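Local coordinates for NAD_Gly3P_dh, NAD-dependent glycerol-3-phosphate dehydrogenase (PDB 5OCM) that reduces imines to amines with NADPH as an imine reductase related to the beta-hydroxyacid dehydrogenases, at the interface of chains A and B. Residues are numbered along the deposited sequence; one frame, centred on the assembly and turned at random. Chains: chain A/B, NAD_Gly3P_dh, NAD-dependent glycerol-3-phosphate dehydrogenase.

The interface of chains A and B. Residues chain A 191, 196, 200-201, 204; chain B 159, 168-169.
B:Tyr169 reaches from helix 165-192 of chain B into a notch of chain A, lined by the end of chain A's own helix 165-192, by A:Val196 in the loop that follows and by the start of its helix 198-225. It illustrates how one aromatic knob may help key two subunits together: the partner hides 95 Å² of it, more than of any other residue in this patch. CG stands anti to the carbonyl carbon and beside the backbone N (chi1 -84°), the setting with which the ring reaches A:Leu191 and A:Phe204. One ring face receives A:Leu191 CD2 near the rim, 3.8 Å from B:Tyr169 CD1; the opposite face is covered over its centre by B:Leu159, leaving the ring between two leucines, one from each subunit. B:Tyr169 CE2 points at the face of A:Phe204 toward its rim, 3.7 Å from A:Phe204 CD2, with the planes at 73° in an edge-to-face pair. At the far end the phenol OH meets methyl groups, A:Val196 CG1 at 3.5 Å and A:Thr200 CG2 at 3.7 Å. The packing is tightest where A:Leu191 CD2 also presses on B:Leu168 CD1, 3.5 Å away, the two side chains sliding past each other. Looser is the flank where B:Leu159 CD2 lies 4.1 Å from A:Phe204 CZ, and A:Phe201 CD1 stays 4.4 Å from B:Tyr169 CD2, beside the same ring edge. An alanine in place of B:Tyr169 would probably leave a gap between A:Leu191 and A:Phe204, depriving the phenylalanine face of its aromatic edge. Repeated by the two-fold axis, this apolar knob-in-notch contact likely helps hold the helical parts of the two subunits together as a dimer.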
loop_
_atom_site.group_PDB
_atom_site.type_symbol
_atom_site.label_atom_id
_atom_site.label_comp_id
_atom_site.label_asym_id
_atom_site.label_seq_id
_atom_site.Cartn_x
_atom_site.Cartn_y
_atom_site.Cartn_z
ATOM N N LEU A 191 14.270 5.240 -8.575
ATOM C CA LEU A 191 14.630 4.387 -9.679
ATOM C C LEU A 191 14.883 5.126 -10.984
ATOM O O LEU A 191 15.745 4.676 -11.786
ATOM C CB LEU A 191 13.578 3.282 -9.885
ATOM C CG LEU A 191 13.852 2.162 -8.843
ATOM C CD1 LEU A 191 12.628 1.388 -8.641
ATOM C CD2 LEU A 191 15.000 1.237 -9.309
ATOM N N VAL A 196 15.511 3.773 -14.717
ATOM C CA VAL A 196 14.438 2.759 -14.734
ATOM C C VAL A 196 13.148 3.554 -14.850
ATOM O O VAL A 196 12.888 4.458 -14.063
ATOM C CB VAL A 196 14.474 1.893 -13.446
ATOM C CG1 VAL A 196 13.280 0.961 -13.403
ATOM C CG2 VAL A 196 15.770 1.094 -13.385
ATOM N N THR A 200 8.275 0.400 -15.763
ATOM C CA THR A 200 9.095 -0.785 -15.470
ATOM C C THR A 200 9.006 -1.193 -14.001
ATOM O O THR A 200 8.871 -2.401 -13.712
ATOM C CB THR A 200 10.559 -0.554 -15.883
ATOM O OG1 THR A 200 10.575 -0.220 -17.278
ATOM C CG2 THR A 200 11.416 -1.785 -15.642
ATOM N N PHE A 201 9.069 -0.216 -13.118
ATOM C CA PHE A 201 8.978 -0.423 -11.671
ATOM C C PHE A 201 7.598 -0.900 -11.225
ATOM O O PHE A 201 7.490 -1.729 -10.324
ATOM C CB PHE A 201 9.380 0.870 -10.972
ATOM C CG PHE A 201 9.298 0.820 -9.454
ATOM C CD1 PHE A 201 9.892 -0.214 -8.759
ATOM C CD2 PHE A 201 8.696 1.849 -8.753
ATOM C CE1 PHE A 201 9.870 -0.236 -7.352
ATOM C CE2 PHE A 201 8.655 1.847 -7.368
ATOM C CZ PHE A 201 9.248 0.804 -6.640
ATOM N N PHE A 204 6.619 -4.569 -10.322
ATOM C CA PHE A 204 7.345 -4.988 -9.094
ATOM C C PHE A 204 6.644 -4.402 -7.852
ATOM O O PHE A 204 6.385 -5.117 -6.880
ATOM C CB PHE A 204 8.804 -4.546 -9.146
ATOM C CG PHE A 204 9.603 -5.212 -10.215
ATOM C CD1 PHE A 204 10.216 -6.457 -9.977
ATOM C CD2 PHE A 204 9.750 -4.645 -11.461
ATOM C CE1 PHE A 204 10.933 -7.107 -10.985
ATOM C CE2 PHE A 204 10.475 -5.315 -12.476
ATOM C CZ PHE A 204 11.060 -6.527 -12.233
ATOM N N LEU B 159 17.471 -9.093 -12.767
ATOM C CA LEU B 159 17.308 -7.676 -13.085
ATOM C C LEU B 159 18.295 -7.209 -14.116
ATOM O O LEU B 159 17.953 -6.351 -14.897
ATOM C CB LEU B 159 17.482 -6.770 -11.875
ATOM C CG LEU B 159 16.419 -6.895 -10.795
ATOM C CD1 LEU B 159 16.802 -6.039 -9.607
ATOM C CD2 LEU B 159 15.059 -6.472 -11.260
ATOM N N LEU B 168 18.797 -1.128 -5.121
ATOM C CA LEU B 168 18.021 0.015 -5.499
ATOM C C LEU B 168 16.522 -0.334 -5.566
ATOM O O LEU B 168 15.673 0.365 -4.970
ATOM C CB LEU B 168 18.499 0.520 -6.854
ATOM C CG LEU B 168 18.722 1.978 -7.185
ATOM C CD1 LEU B 168 18.242 2.242 -8.610
ATOM C CD2 LEU B 168 18.247 3.009 -6.200
ATOM N N TYR B 169 16.206 -1.412 -6.287
ATOM C CA TYR B 169 14.819 -1.911 -6.286
ATOM C C TYR B 169 14.316 -2.268 -4.882
ATOM O O TYR B 169 13.201 -1.889 -4.488
ATOM C CB TYR B 169 14.637 -3.149 -7.155
ATOM C CG TYR B 169 14.418 -2.922 -8.630
ATOM C CD1 TYR B 169 15.431 -2.522 -9.473
ATOM C CD2 TYR B 169 13.140 -3.130 -9.186
ATOM C CE1 TYR B 169 15.228 -2.331 -10.824
ATOM C CE2 TYR B 169 12.902 -2.989 -10.538
ATOM C CZ TYR B 169 13.929 -2.584 -11.360
ATOM O OH TYR B 169 13.642 -2.433 -12.707
#